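Local coordinates for molybdopterin-guanine dinucleotide biosynthesis protein B (MobB) (Archaeoglobus fulgidus, PDB 2F1R) that probably binds GTP through a P-loop NTPase fold and is thought to take part in making the molybdopterin-guanine dinucleotide form of the molybdenum cofactor, at residues R27-R32 / I152-L157; L71-R76 / E90-D95; E79-G82 / D86-Y89; R111-K116 / E122-G127; I129-C134 / G140-R145. All blocks are in the same frame, centred on the assembly; numbering follows the deposited sequence.

Contact 1: R27-R32 / I152-L157; sequences RERGLR and IAEFIL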
# COMPACT_ATOMS: atom_id res chain seq x y z
N ARG A 27 5.55 -12.27 15.78
CA ARG A 27 4.42 -12.88 15.06
C ARG A 27 3.92 -14.22 15.65
O ARG A 27 2.72 -14.47 15.69
CB ARG A 27 4.76 -13.07 13.60
CG ARG A 27 5.05 -11.78 12.78
CD ARG A 27 3.87 -10.79 12.65
NE ARG A 27 2.57 -11.43 12.49
CZ ARG A 27 2.17 -12.06 11.39
NH1 ARG A 27 2.97 -12.12 10.34
NH2 ARG A 27 0.97 -12.61 11.35
N GLU A 28 4.83 -15.07 16.13
CA GLU A 28 4.39 -16.32 16.83
C GLU A 28 3.45 -16.07 18.00
O GLU A 28 2.61 -16.92 18.31
CB GLU A 28 5.57 -17.22 17.22
CG GLU A 28 6.07 -18.13 16.05
CD GLU A 28 5.68 -17.63 14.62
OE1 GLU A 28 6.56 -17.04 13.91
OE2 GLU A 28 4.48 -17.85 14.20
N ARG A 29 3.54 -14.88 18.59
CA ARG A 29 2.57 -14.45 19.62
C ARG A 29 1.29 -13.96 18.99
O ARG A 29 0.52 -13.26 19.64
CB ARG A 29 3.11 -13.31 20.48
CG ARG A 29 4.49 -13.51 20.97
CD ARG A 29 4.50 -14.27 22.26
NE ARG A 29 5.75 -15.02 22.36
CZ ARG A 29 6.38 -15.32 23.50
NH1 ARG A 29 5.88 -14.91 24.67
NH2 ARG A 29 7.51 -16.01 23.48
N GLY A 30 1.05 -14.31 17.74
CA GLY A 30 -0.10 -13.77 17.03
C GLY A 30 -0.20 -12.25 17.17
O GLY A 30 -1.31 -11.70 17.21
N LEU A 31 0.93 -11.56 17.28
CA LEU A 31 0.86 -10.13 17.03
C LEU A 31 0.83 -9.77 15.55
O LEU A 31 1.59 -10.38 14.79
CB LEU A 31 1.92 -9.38 17.81
CG LEU A 31 1.41 -8.71 19.09
CD1 LEU A 31 -0.12 -8.77 19.14
CD2 LEU A 31 2.00 -9.35 20.33
N ARG A 32 -0.08 -8.91 15.18
CA ARG A 32 -0.10 -8.23 13.87
C ARG A 32 0.89 -7.07 13.90
O ARG A 32 0.69 -6.14 14.65
CB ARG A 32 -1.51 -7.61 13.59
CG ARG A 32 -2.62 -8.54 13.08
CD ARG A 32 -3.99 -7.75 12.86
NE ARG A 32 -4.02 -6.73 11.76
CZ ARG A 32 -3.71 -6.96 10.49
NH1 ARG A 32 -3.28 -8.15 10.10
NH2 ARG A 32 -3.84 -6.00 9.61
N ILE A 152 15.36 -9.07 23.23
CA ILE A 152 14.87 -7.75 22.80
C ILE A 152 13.42 -7.83 22.35
O ILE A 152 12.60 -6.96 22.69
CB ILE A 152 15.78 -7.10 21.73
CG1 ILE A 152 17.23 -7.00 22.24
CG2 ILE A 152 15.24 -5.68 21.33
CD1 ILE A 152 18.32 -6.96 21.09
N ALA A 153 13.10 -8.90 21.62
CA ALA A 153 11.73 -9.20 21.22
C ALA A 153 10.82 -9.34 22.44
O ALA A 153 9.74 -8.70 22.52
CB ALA A 153 11.71 -10.46 20.35
N GLU A 154 11.26 -10.12 23.44
CA GLU A 154 10.49 -10.31 24.67
C GLU A 154 10.28 -9.01 25.42
O GLU A 154 9.20 -8.77 26.02
CB GLU A 154 11.16 -11.36 25.60
CG GLU A 154 10.36 -11.68 26.92
CD GLU A 154 8.83 -11.94 26.71
OE1 GLU A 154 8.46 -12.87 25.94
OE2 GLU A 154 8.01 -11.21 27.32
N PHE A 155 11.31 -8.15 25.36
CA PHE A 155 11.23 -6.85 26.01
C PHE A 155 10.12 -6.09 25.35
O PHE A 155 9.37 -5.39 26.02
CB PHE A 155 12.57 -6.10 25.87
CG PHE A 155 12.57 -4.69 26.40
CD1 PHE A 155 12.38 -4.42 27.75
CD2 PHE A 155 12.78 -3.63 25.53
CE1 PHE A 155 12.37 -3.09 28.24
CE2 PHE A 155 12.80 -2.31 26.00
CZ PHE A 155 12.61 -2.04 27.35
N ILE A 156 10.05 -6.16 24.03
CA ILE A 156 9.01 -5.44 23.30
C ILE A 156 7.64 -6.07 23.65
O ILE A 156 6.72 -5.36 24.03
CB ILE A 156 9.21 -5.41 21.76
CG1 ILE A 156 10.52 -4.62 21.39
CG2 ILE A 156 7.93 -4.73 21.13
CD1 ILE A 156 11.00 -4.67 19.95
N LEU A 157 7.53 -7.40 23.57
CA LEU A 157 6.28 -8.06 24.07
C LEU A 157 5.91 -7.61 25.49
O LEU A 157 4.76 -7.32 25.76
CB LEU A 157 6.40 -9.58 23.99
CG LEU A 157 6.57 -10.10 22.56
CD1 LEU A 157 7.02 -11.53 22.52
CD2 LEU A 157 5.27 -9.96 21.78

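Contact 2: L71-R76 / E90-D95; sequences LAFIRR and ERYLSD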
# COMPACT_ATOMS: atom_id res chain seq x y z
N LEU A 71 -1.72 -7.29 -0.93
CA LEU A 71 -2.23 -6.05 -1.52
C LEU A 71 -1.22 -4.92 -1.36
O LEU A 71 -0.58 -4.80 -0.29
CB LEU A 71 -3.56 -5.67 -0.86
CG LEU A 71 -4.40 -4.61 -1.58
CD1 LEU A 71 -5.88 -4.97 -1.52
CD2 LEU A 71 -4.15 -3.24 -0.98
N ALA A 72 -1.02 -4.14 -2.40
CA ALA A 72 -0.10 -2.99 -2.40
C ALA A 72 -0.94 -1.80 -2.77
O ALA A 72 -1.70 -1.88 -3.73
CB ALA A 72 1.04 -3.19 -3.42
N PHE A 73 -0.88 -0.76 -1.95
CA PHE A 73 -1.53 0.55 -2.20
C PHE A 73 -0.41 1.58 -2.40
O PHE A 73 0.44 1.79 -1.52
CB PHE A 73 -2.50 0.92 -1.04
CG PHE A 73 -3.35 2.20 -1.28
CD1 PHE A 73 -3.72 2.63 -2.59
CD2 PHE A 73 -3.84 2.93 -0.19
CE1 PHE A 73 -4.52 3.80 -2.78
CE2 PHE A 73 -4.67 4.08 -0.37
CZ PHE A 73 -5.00 4.51 -1.68
N ILE A 74 -0.40 2.20 -3.57
CA ILE A 74 0.58 3.20 -3.94
C ILE A 74 -0.16 4.50 -4.20
O ILE A 74 -1.08 4.53 -5.01
CB ILE A 74 1.35 2.76 -5.18
CG1 ILE A 74 1.81 1.29 -5.00
CG2 ILE A 74 2.53 3.75 -5.45
CD1 ILE A 74 2.32 0.58 -6.27
N ARG A 75 0.19 5.56 -3.47
CA ARG A 75 -0.55 6.80 -3.57
C ARG A 75 0.24 8.10 -3.36
O ARG A 75 1.13 8.17 -2.54
CB ARG A 75 -1.74 6.76 -2.63
CG ARG A 75 -1.38 6.68 -1.20
CD ARG A 75 -2.59 7.05 -0.41
NE ARG A 75 -2.68 8.45 -0.12
CZ ARG A 75 -3.81 9.07 0.18
NH1 ARG A 75 -4.96 8.40 0.16
NH2 ARG A 75 -3.80 10.38 0.45
N ARG A 76 -0.13 9.13 -4.11
CA ARG A 76 0.50 10.46 -3.96
C ARG A 76 0.18 11.10 -2.60
O ARG A 76 -0.97 11.07 -2.07
CB ARG A 76 0.19 11.36 -5.18
CG ARG A 76 -1.31 11.74 -5.36
CD ARG A 76 -1.77 11.90 -6.85
NE ARG A 76 -1.72 10.60 -7.53
CZ ARG A 76 -0.96 10.31 -8.59
NH1 ARG A 76 -0.21 11.23 -9.15
NH2 ARG A 76 -0.92 9.07 -9.06
N GLU A 90 -3.15 6.67 11.22
CA GLU A 90 -4.61 6.76 10.99
C GLU A 90 -5.16 6.14 9.73
O GLU A 90 -6.18 5.44 9.76
CB GLU A 90 -5.12 8.19 11.10
CG GLU A 90 -4.96 8.80 12.53
CD GLU A 90 -5.56 7.95 13.66
OE1 GLU A 90 -6.58 7.22 13.42
OE2 GLU A 90 -5.02 8.04 14.80
N ARG A 91 -4.52 6.43 8.61
CA ARG A 91 -4.99 5.94 7.34
C ARG A 91 -4.80 4.45 7.21
O ARG A 91 -5.56 3.79 6.51
CB ARG A 91 -4.25 6.61 6.18
CG ARG A 91 -4.40 8.07 6.18
CD ARG A 91 -5.53 8.52 5.27
NE ARG A 91 -5.94 9.88 5.65
CZ ARG A 91 -6.40 10.79 4.80
NH1 ARG A 91 -6.51 10.52 3.50
NH2 ARG A 91 -6.74 11.99 5.24
N TYR A 92 -3.75 3.93 7.84
CA TYR A 92 -3.26 2.63 7.41
C TYR A 92 -3.10 1.59 8.50
O TYR A 92 -3.17 0.40 8.23
CB TYR A 92 -1.92 2.81 6.72
CG TYR A 92 -2.04 3.39 5.34
CD1 TYR A 92 -2.38 2.59 4.26
CD2 TYR A 92 -1.83 4.75 5.12
CE1 TYR A 92 -2.50 3.11 3.00
CE2 TYR A 92 -1.95 5.29 3.85
CZ TYR A 92 -2.28 4.45 2.79
OH TYR A 92 -2.41 4.98 1.52
N LEU A 93 -2.83 2.04 9.72
CA LEU A 93 -2.18 1.19 10.68
C LEU A 93 -2.96 0.99 11.97
O LEU A 93 -2.45 0.39 12.91
CB LEU A 93 -0.76 1.74 10.97
CG LEU A 93 0.27 1.85 9.81
CD1 LEU A 93 1.67 2.08 10.35
CD2 LEU A 93 0.31 0.66 8.89
N SER A 94 -4.20 1.49 12.02
CA SER A 94 -4.96 1.47 13.25
C SER A 94 -5.40 0.08 13.79
O SER A 94 -5.78 -0.05 14.97
CB SER A 94 -6.13 2.48 13.19
OG SER A 94 -7.25 1.87 12.58
N ASP A 95 -5.28 -0.98 12.99
CA ASP A 95 -5.63 -2.30 13.51
C ASP A 95 -4.44 -3.19 13.79
O ASP A 95 -4.59 -4.37 14.02
CB ASP A 95 -6.59 -3.00 12.59
CG ASP A 95 -6.02 -3.17 11.19
OD1 ASP A 95 -5.25 -2.29 10.75
OD2 ASP A 95 -6.39 -4.15 10.54

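Contact 3: E79-G82 / D86-Y89; sequences EEEG and DWIY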
# COMPACT_ATOMS: atom_id res chain seq x y z
N GLU A 79 4.44 16.38 0.86
CA GLU A 79 5.62 16.05 1.67
C GLU A 79 5.29 15.95 3.19
O GLU A 79 5.85 15.10 3.89
CB GLU A 79 6.81 17.00 1.42
CG GLU A 79 6.66 18.39 2.03
CD GLU A 79 7.13 18.52 3.53
OE1 GLU A 79 8.15 17.88 3.97
OE2 GLU A 79 6.47 19.32 4.27
N GLU A 80 4.39 16.78 3.68
CA GLU A 80 4.12 16.76 5.10
C GLU A 80 3.38 15.49 5.51
O GLU A 80 3.71 14.92 6.53
CB GLU A 80 3.45 18.03 5.59
CG GLU A 80 1.95 18.16 5.34
CD GLU A 80 1.40 19.51 5.88
OE1 GLU A 80 2.06 20.11 6.83
OE2 GLU A 80 0.33 19.95 5.34
N GLU A 81 2.42 15.04 4.70
CA GLU A 81 1.71 13.78 4.91
C GLU A 81 2.62 12.58 4.97
O GLU A 81 2.46 11.72 5.82
CB GLU A 81 0.68 13.54 3.82
CG GLU A 81 -0.53 14.44 3.92
CD GLU A 81 -1.39 14.35 2.66
OE1 GLU A 81 -0.94 13.80 1.62
OE2 GLU A 81 -2.54 14.85 2.70
N GLY A 82 3.59 12.52 4.08
CA GLY A 82 4.49 11.37 4.02
C GLY A 82 5.46 11.36 5.18
O GLY A 82 5.95 10.31 5.56
N ASP A 86 1.67 10.02 12.43
CA ASP A 86 0.32 9.92 12.95
C ASP A 86 -0.72 9.89 11.86
O ASP A 86 -1.75 9.19 12.01
CB ASP A 86 -0.01 11.10 13.86
CG ASP A 86 0.95 11.22 15.06
OD1 ASP A 86 1.32 10.19 15.69
OD2 ASP A 86 1.30 12.39 15.36
N TRP A 87 -0.48 10.66 10.79
CA TRP A 87 -1.30 10.64 9.59
C TRP A 87 -1.20 9.25 8.96
O TRP A 87 -2.19 8.72 8.53
CB TRP A 87 -0.83 11.72 8.58
CG TRP A 87 -1.70 11.90 7.38
CD1 TRP A 87 -2.77 12.74 7.29
CD2 TRP A 87 -1.61 11.24 6.10
NE1 TRP A 87 -3.33 12.66 6.04
CE2 TRP A 87 -2.64 11.75 5.28
CE3 TRP A 87 -0.74 10.28 5.55
CZ2 TRP A 87 -2.85 11.33 3.96
CZ3 TRP A 87 -0.96 9.85 4.23
CH2 TRP A 87 -2.00 10.37 3.46
N ILE A 88 0.00 8.67 8.93
CA ILE A 88 0.17 7.33 8.37
C ILE A 88 -0.56 6.28 9.23
O ILE A 88 -1.30 5.48 8.69
CB ILE A 88 1.64 6.95 8.14
CG1 ILE A 88 2.33 7.88 7.15
CG2 ILE A 88 1.78 5.53 7.56
CD1 ILE A 88 3.91 7.81 7.20
N TYR A 89 -0.31 6.29 10.54
CA TYR A 89 -1.03 5.44 11.51
C TYR A 89 -2.55 5.47 11.30
O TYR A 89 -3.19 4.40 11.16
CB TYR A 89 -0.66 5.82 12.96
CG TYR A 89 -1.17 4.85 14.00
CD1 TYR A 89 -0.39 3.75 14.41
CD2 TYR A 89 -2.47 4.99 14.56
CE1 TYR A 89 -0.89 2.83 15.33
CE2 TYR A 89 -2.97 4.06 15.47
CZ TYR A 89 -2.17 3.00 15.86
OH TYR A 89 -2.66 2.07 16.79

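Contact 4: R111-K116 / E122-G127; sequences RIVVVK and EHFRQG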
# COMPACT_ATOMS: atom_id res chain seq x y z
N ARG A 111 11.79 4.82 21.71
CA ARG A 111 12.74 4.19 20.79
C ARG A 111 13.66 3.19 21.44
O ARG A 111 14.07 3.36 22.61
CB ARG A 111 13.62 5.24 20.05
CG ARG A 111 14.67 6.05 20.90
CD ARG A 111 14.10 7.41 21.44
NE ARG A 111 13.17 8.00 20.47
CZ ARG A 111 13.53 8.79 19.48
NH1 ARG A 111 14.79 9.16 19.33
NH2 ARG A 111 12.61 9.27 18.67
N ILE A 112 14.02 2.19 20.65
CA ILE A 112 15.18 1.38 20.92
C ILE A 112 16.31 1.88 20.07
O ILE A 112 16.13 2.06 18.86
CB ILE A 112 14.88 -0.12 20.71
CG1 ILE A 112 13.76 -0.56 21.70
CG2 ILE A 112 16.16 -0.97 20.85
CD1 ILE A 112 13.42 -2.07 21.61
N VAL A 113 17.46 2.16 20.71
CA VAL A 113 18.61 2.81 20.05
C VAL A 113 19.67 1.78 19.77
O VAL A 113 20.19 1.19 20.73
CB VAL A 113 19.25 3.93 20.93
CG1 VAL A 113 20.55 4.51 20.24
CG2 VAL A 113 18.25 5.04 21.20
N VAL A 114 20.00 1.55 18.49
CA VAL A 114 20.99 0.55 18.10
C VAL A 114 22.25 1.23 17.56
O VAL A 114 22.20 1.87 16.49
CB VAL A 114 20.43 -0.43 17.06
CG1 VAL A 114 21.43 -1.55 16.78
CG2 VAL A 114 19.10 -1.00 17.53
N VAL A 115 23.33 1.13 18.33
CA VAL A 115 24.56 1.83 17.99
C VAL A 115 25.79 0.93 18.10
O VAL A 115 25.77 -0.11 18.75
CB VAL A 115 24.78 3.09 18.86
CG1 VAL A 115 23.77 4.17 18.48
CG2 VAL A 115 24.72 2.77 20.37
N LYS A 116 26.83 1.33 17.39
CA LYS A 116 28.14 0.72 17.52
C LYS A 116 28.91 1.17 18.77
O LYS A 116 29.51 0.37 19.49
CB LYS A 116 28.98 1.07 16.27
CG LYS A 116 30.29 0.22 16.25
CD LYS A 116 30.05 -1.22 15.74
CE LYS A 116 31.38 -1.89 15.45
NZ LYS A 116 32.32 -0.74 15.33
N GLU A 122 23.74 9.63 22.52
CA GLU A 122 23.39 11.03 22.82
C GLU A 122 22.64 11.72 21.69
O GLU A 122 22.02 12.73 21.90
CB GLU A 122 24.63 11.83 23.23
CG GLU A 122 25.16 11.50 24.64
CD GLU A 122 24.10 11.70 25.73
OE1 GLU A 122 23.60 12.85 25.89
OE2 GLU A 122 23.73 10.69 26.40
N HIS A 123 22.72 11.17 20.50
CA HIS A 123 22.15 11.78 19.29
C HIS A 123 20.75 11.30 19.00
O HIS A 123 20.17 11.71 18.00
CB HIS A 123 23.02 11.43 18.08
CG HIS A 123 24.29 12.19 18.06
ND1 HIS A 123 24.34 13.53 17.76
CD2 HIS A 123 25.56 11.81 18.39
CE1 HIS A 123 25.59 13.95 17.89
NE2 HIS A 123 26.34 12.94 18.29
N PHE A 124 20.23 10.43 19.87
CA PHE A 124 18.90 9.85 19.72
C PHE A 124 17.97 10.08 20.91
O PHE A 124 17.12 9.26 21.18
CB PHE A 124 19.01 8.35 19.34
CG PHE A 124 19.83 8.13 18.09
CD1 PHE A 124 19.26 8.28 16.83
CD2 PHE A 124 21.21 7.87 18.17
CE1 PHE A 124 20.04 8.13 15.66
CE2 PHE A 124 22.00 7.72 17.01
CZ PHE A 124 21.40 7.85 15.75
N ARG A 125 18.12 11.24 21.56
CA ARG A 125 17.30 11.63 22.71
C ARG A 125 16.01 12.39 22.38
O ARG A 125 15.48 13.07 23.26
CB ARG A 125 18.15 12.46 23.70
CG ARG A 125 19.38 11.74 24.22
CD ARG A 125 20.11 12.46 25.41
NE ARG A 125 20.95 11.42 26.03
CZ ARG A 125 20.56 10.56 26.99
NH1 ARG A 125 19.36 10.66 27.55
NH2 ARG A 125 21.39 9.61 27.44
N GLN A 126 15.51 12.31 21.15
CA GLN A 126 14.30 13.07 20.77
C GLN A 126 12.99 12.50 21.35
O GLN A 126 11.97 13.20 21.43
CB GLN A 126 14.19 13.15 19.25
CG GLN A 126 15.45 13.80 18.56
CD GLN A 126 16.49 12.78 18.12
OE1 GLN A 126 16.44 11.61 18.52
NE2 GLN A 126 17.47 13.23 17.34
N GLY A 127 13.01 11.22 21.71
CA GLY A 127 11.90 10.62 22.46
C GLY A 127 12.45 9.78 23.59
O GLY A 127 13.65 9.76 23.82

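Contact 5: I129-C134 / G140-R145; sequences ILAVVC and GHKWFR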
# COMPACT_ATOMS: atom_id res chain seq x y z
N ILE A 129 13.98 6.83 25.53
CA ILE A 129 14.85 5.70 25.23
C ILE A 129 14.43 4.55 26.15
O ILE A 129 14.53 4.63 27.38
CB ILE A 129 16.38 6.02 25.32
CG1 ILE A 129 16.77 7.05 24.24
CG2 ILE A 129 17.24 4.73 25.21
CD1 ILE A 129 18.11 7.76 24.52
N LEU A 130 13.98 3.48 25.52
CA LEU A 130 13.47 2.35 26.24
C LEU A 130 14.58 1.38 26.48
O LEU A 130 14.60 0.67 27.53
CB LEU A 130 12.36 1.66 25.42
CG LEU A 130 11.09 2.47 25.15
CD1 LEU A 130 10.07 1.64 24.49
CD2 LEU A 130 10.54 3.08 26.44
N ALA A 131 15.49 1.29 25.49
CA ALA A 131 16.65 0.41 25.62
C ALA A 131 17.68 0.72 24.57
O ALA A 131 17.37 1.34 23.53
CB ALA A 131 16.23 -1.06 25.50
N VAL A 132 18.92 0.30 24.84
CA VAL A 132 20.00 0.54 23.92
C VAL A 132 20.51 -0.81 23.52
O VAL A 132 20.69 -1.69 24.39
CB VAL A 132 21.12 1.43 24.54
CG1 VAL A 132 22.35 1.51 23.60
CG2 VAL A 132 20.58 2.89 24.91
N VAL A 133 20.73 -1.00 22.21
CA VAL A 133 21.36 -2.22 21.68
C VAL A 133 22.80 -1.90 21.23
O VAL A 133 23.02 -1.10 20.34
CB VAL A 133 20.53 -2.85 20.58
CG1 VAL A 133 21.22 -4.08 20.03
CG2 VAL A 133 19.15 -3.20 21.13
N CYS A 134 23.77 -2.53 21.88
CA CYS A 134 25.17 -2.21 21.68
C CYS A 134 26.01 -3.39 22.19
O CYS A 134 25.75 -3.94 23.27
CB CYS A 134 25.51 -0.94 22.44
SG CYS A 134 27.19 -0.36 22.09
N GLY A 140 23.17 3.79 32.01
CA GLY A 140 22.07 4.73 32.20
C GLY A 140 20.82 4.31 31.49
O GLY A 140 19.83 5.03 31.54
N HIS A 141 20.85 3.12 30.86
CA HIS A 141 19.73 2.57 30.08
C HIS A 141 19.69 1.07 30.14
O HIS A 141 20.74 0.41 30.27
CB HIS A 141 19.86 2.93 28.58
CG HIS A 141 19.93 4.40 28.32
ND1 HIS A 141 18.81 5.20 28.34
CD2 HIS A 141 20.98 5.20 28.05
CE1 HIS A 141 19.17 6.44 28.08
NE2 HIS A 141 20.48 6.47 27.90
N LYS A 142 18.48 0.52 29.98
CA LYS A 142 18.31 -0.91 29.72
C LYS A 142 19.18 -1.30 28.50
O LYS A 142 19.16 -0.61 27.48
CB LYS A 142 16.84 -1.20 29.47
CG LYS A 142 16.50 -2.65 29.39
CD LYS A 142 15.93 -3.16 30.70
CE LYS A 142 16.14 -4.69 30.81
NZ LYS A 142 14.98 -5.47 30.35
N TRP A 143 19.93 -2.38 28.61
CA TRP A 143 20.97 -2.66 27.62
C TRP A 143 20.92 -4.10 27.17
O TRP A 143 20.78 -4.99 27.98
CB TRP A 143 22.37 -2.30 28.18
CG TRP A 143 23.50 -2.91 27.37
CD1 TRP A 143 23.82 -2.63 26.04
CD2 TRP A 143 24.45 -3.90 27.80
NE1 TRP A 143 24.88 -3.40 25.64
CE2 TRP A 143 25.29 -4.18 26.69
CE3 TRP A 143 24.66 -4.59 29.00
CZ2 TRP A 143 26.34 -5.12 26.76
CZ3 TRP A 143 25.69 -5.53 29.07
CH2 TRP A 143 26.54 -5.78 27.93
N PHE A 144 21.00 -4.31 25.86
CA PHE A 144 21.13 -5.63 25.25
C PHE A 144 22.29 -5.56 24.26
O PHE A 144 22.61 -4.50 23.72
CB PHE A 144 19.84 -5.99 24.46
CG PHE A 144 18.60 -6.01 25.31
CD1 PHE A 144 18.28 -7.13 26.10
CD2 PHE A 144 17.77 -4.92 25.34
CE1 PHE A 144 17.15 -7.14 26.93
CE2 PHE A 144 16.64 -4.93 26.15
CZ PHE A 144 16.33 -6.03 26.95
N ARG A 145 22.91 -6.69 24.02
CA ARG A 145 23.84 -6.85 22.91
C ARG A 145 23.09 -7.10 21.60
O ARG A 145 21.98 -7.56 21.63
CB ARG A 145 24.80 -8.00 23.20
CG ARG A 145 25.65 -7.81 24.45
CD ARG A 145 26.35 -9.09 24.86
NE ARG A 145 27.18 -9.65 23.80
CZ ARG A 145 28.23 -10.45 24.01
NH1 ARG A 145 28.60 -10.75 25.27
NH2 ARG A 145 28.93 -10.93 22.98

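Contact 1: R27-R32 / I152-L157
R29 and L157 meet where the turn that ends helix 12-28 leans on helix 149-160, two helices of the P-loop NTPase-type alpha/beta fold of MobB. The arginine chain runs obliquely across the leucine. Its CG lies 3.6 Å from L157 CD1, and the same methyl is also near CD and NE and lies over one face of the guanidinium, offset toward the rim. The bend at chi2 (-87°) turns the chain of R29 along the helix toward E154, whose side chain it crosses at about a right angle. The guanidinium and carboxylate planes stand 53° apart, and E154 OE1 lies well out of the guanidinium plane, 3.5 Å from R29 NH1. The salt bridge is therefore one of charge alone, with no N-H directed at the oxygen; the other carboxylate oxygen, OE2, is paired with R161. Beyond G30, which takes a positive phi, the chain turns back, and the L31 and L157 side chains lie alongside each other, pointing opposite ways. On the far side of this turn, R27 NE donates to L31 O over 2.7 Å, the oxygen lying in the guanidinium plane. L157 also packs on L26 of helix 12-28, and its second methyl, CD2, rests 3.6 Å from L31 CD2.

Contact 2: L71-R76 / E90-D95
R91 and Y92, in the C-terminal part of helix 85-93, face F73 and R75 of strand 70-76. This strand belongs to a two-stranded antiparallel sheet and pairs antiparallel with a strand of the second subunit, so that the sheet runs on across the dimer interface. R91 comes first. Its chain bends at chi2 (-95°) and brings NH1 to 4.1 Å from R75 NH2, the two guanidinium planes nearly perpendicular. These like charges probably disfavour a closer approach; R75 NH1 also has a long, weak ionic partner in D95 of the second subunit.

Y92 follows and has the largest share of the contact. With CG anti to the carbonyl carbon (chi1 -75°), its ring reaches out from the helix toward the strand and crosses F73 at about a right angle. The two rings meet rim to rim, neither lying over the other's face, with centroids 5.9 Å apart and planes at 46°. Y92 also meets F73 of the second subunit, and F73 packs on Y96 of that chain, so the aromatic cluster spans the interface. The hydroxyl of Y92 is buried and has no polar partner in the model; its exact place beside R75 is doubtful, since the atoms there are modelled too close. On the strand, R75 CB lies over one face of the F73 ring, while F73 CD2 approaches Y92 CE1 to 3.5 Å.

Contact 3: E79-G82 / D86-Y89
E81 and W87 are the closest backbone neighbours of two consecutive short helices joined by a tight turn, E81 CA and W87 CA lying 6.4 Å apart; G82 CA and I88 CA follow at 7.3 Å. The short helix 79-82 runs into helix 85-93 through this connection, in which D84 OD1 accepts a hydrogen bond from the backbone N of W87 near the start of the second helix. G82, lacking a side chain, contributes its carbonyl to the contact, and E81 O lies 3.5 Å from W87 CE3.

The side chains stack. W87 CG is anti to the backbone N (chi1 -173°), which places the indole beside the first helix with one face turned to E81. The glutamate lies along that face, extended beyond CG. Its CB sits 3.8 Å from the centroid of the W87 six-membered ring and only 5° off the ring normal, a CH-pi contact. CG lies 3.7 Å above the indole plane, over its centre, and the carboxylate continues the layer, its plane 16° from that of the ring. Stacked in this way, the carboxylate presents its flat side to the indole, and its OE1 accepts a hydrogen bond from S78 N, just before helix 79-82, which helps to fix its rotation.

I88, the next residue, turns its CG1-CD1 branch to the end of the first helix and also packs on L71 of the second subunit. Between the two helices, I88 CD1 reaches 3.6 Å from G82 O.

Contact 4: R111-K116 / E122-G127
R111, on strand 111-114 of the central parallel sheet of the P-loop NTPase-type fold, reaches into the loop 122-127 that leads to the next strand. From CB the chain starts between the backbone N and the carbonyl carbon (chi1 68°), then bends at chi2 and chi3 to curl over the loop. CG passes F124 O at 4.0 Å, and CD lies 3.4 Å from G127 O. NE runs beside G127 and donates to K109 O. At CZ the guanidinium lies flat over the backbone, with G127 N 3.3 Å above its centre. NH2 hydrogen bonds to S105 O. NH1 donates to F124 O at 3.0 Å, approaching 60° out of the carbonyl plane, and makes a weak second bond to Q126 OE1. The guanidinium thus ties the 122-127 loop, through F124 O and more weakly Q126 OE1, to S105 and K109 in the connection before the strand. Beside it, F124 packs on V113 and V115, and also on V8 next to the presumed P-loop; F124 CB lies 3.9 Å from V113 CG2.

Contact 5: I129-C134 / G140-R145
V132 pairs with W143, and V133 with F144, in a parallel ladder between strands 129-133 and 143-144. Backbone hydrogen bonds come first: V132 N donates to K142 O at 2.8 Å, F144 N to V132 O at 3.0 Å, and C134 N to F144 O at 2.9 Å, all close to straight. CA-H...O contacts supplement them, including R145 CA to C134 O.

One side-chain hydrogen bond adds to the backbone ones. The indole of W143 turns along the strand, and its NE1 donates to C134 O, 2.6 Å away and near the ring plane, with an angle of 159° at the hydrogen.

Van der Waals packing completes the contact. H141 rests against V132 and I129, the I129 CG2 methyl coming 3.5 Å from H141 ND1 of the imidazole. Elsewhere A131 CB touches the rim of the F144 ring at CE2, 3.9 Å away, beside helix 149-160.

Short strand 143-144 is one of the two edge strands of the six-stranded parallel sheet within this chain, an arrangement in keeping with the P-loop NTPase-type alpha/beta fold.

In the fold
Contacts 4 and 5 are neighbours in the parallel sheet: strands 111-114 and 129-133 hydrogen bond to each other, and R125 of the one approaches H141 of the other. Contact 1 meets both from helix 149-160, where I152, I156 and F155 pack on I112, and I152 and F155 also on residues of contact 5. Contacts 2 and 3 share helix 85-93, R75 touches W87, and both reach the second subunit; contact 2 is tied to contact 1 by the weak R32-D95 ion pair. Contact 2 is buried, with an aromatic pair beside two like-charged arginines, whereas the other four are only partly buried. Backbone bonding dominates contact 5, an arginine grip on carbonyls contact 4, a flat stack contact 3, and aliphatic packing with one loose ion pair contact 1.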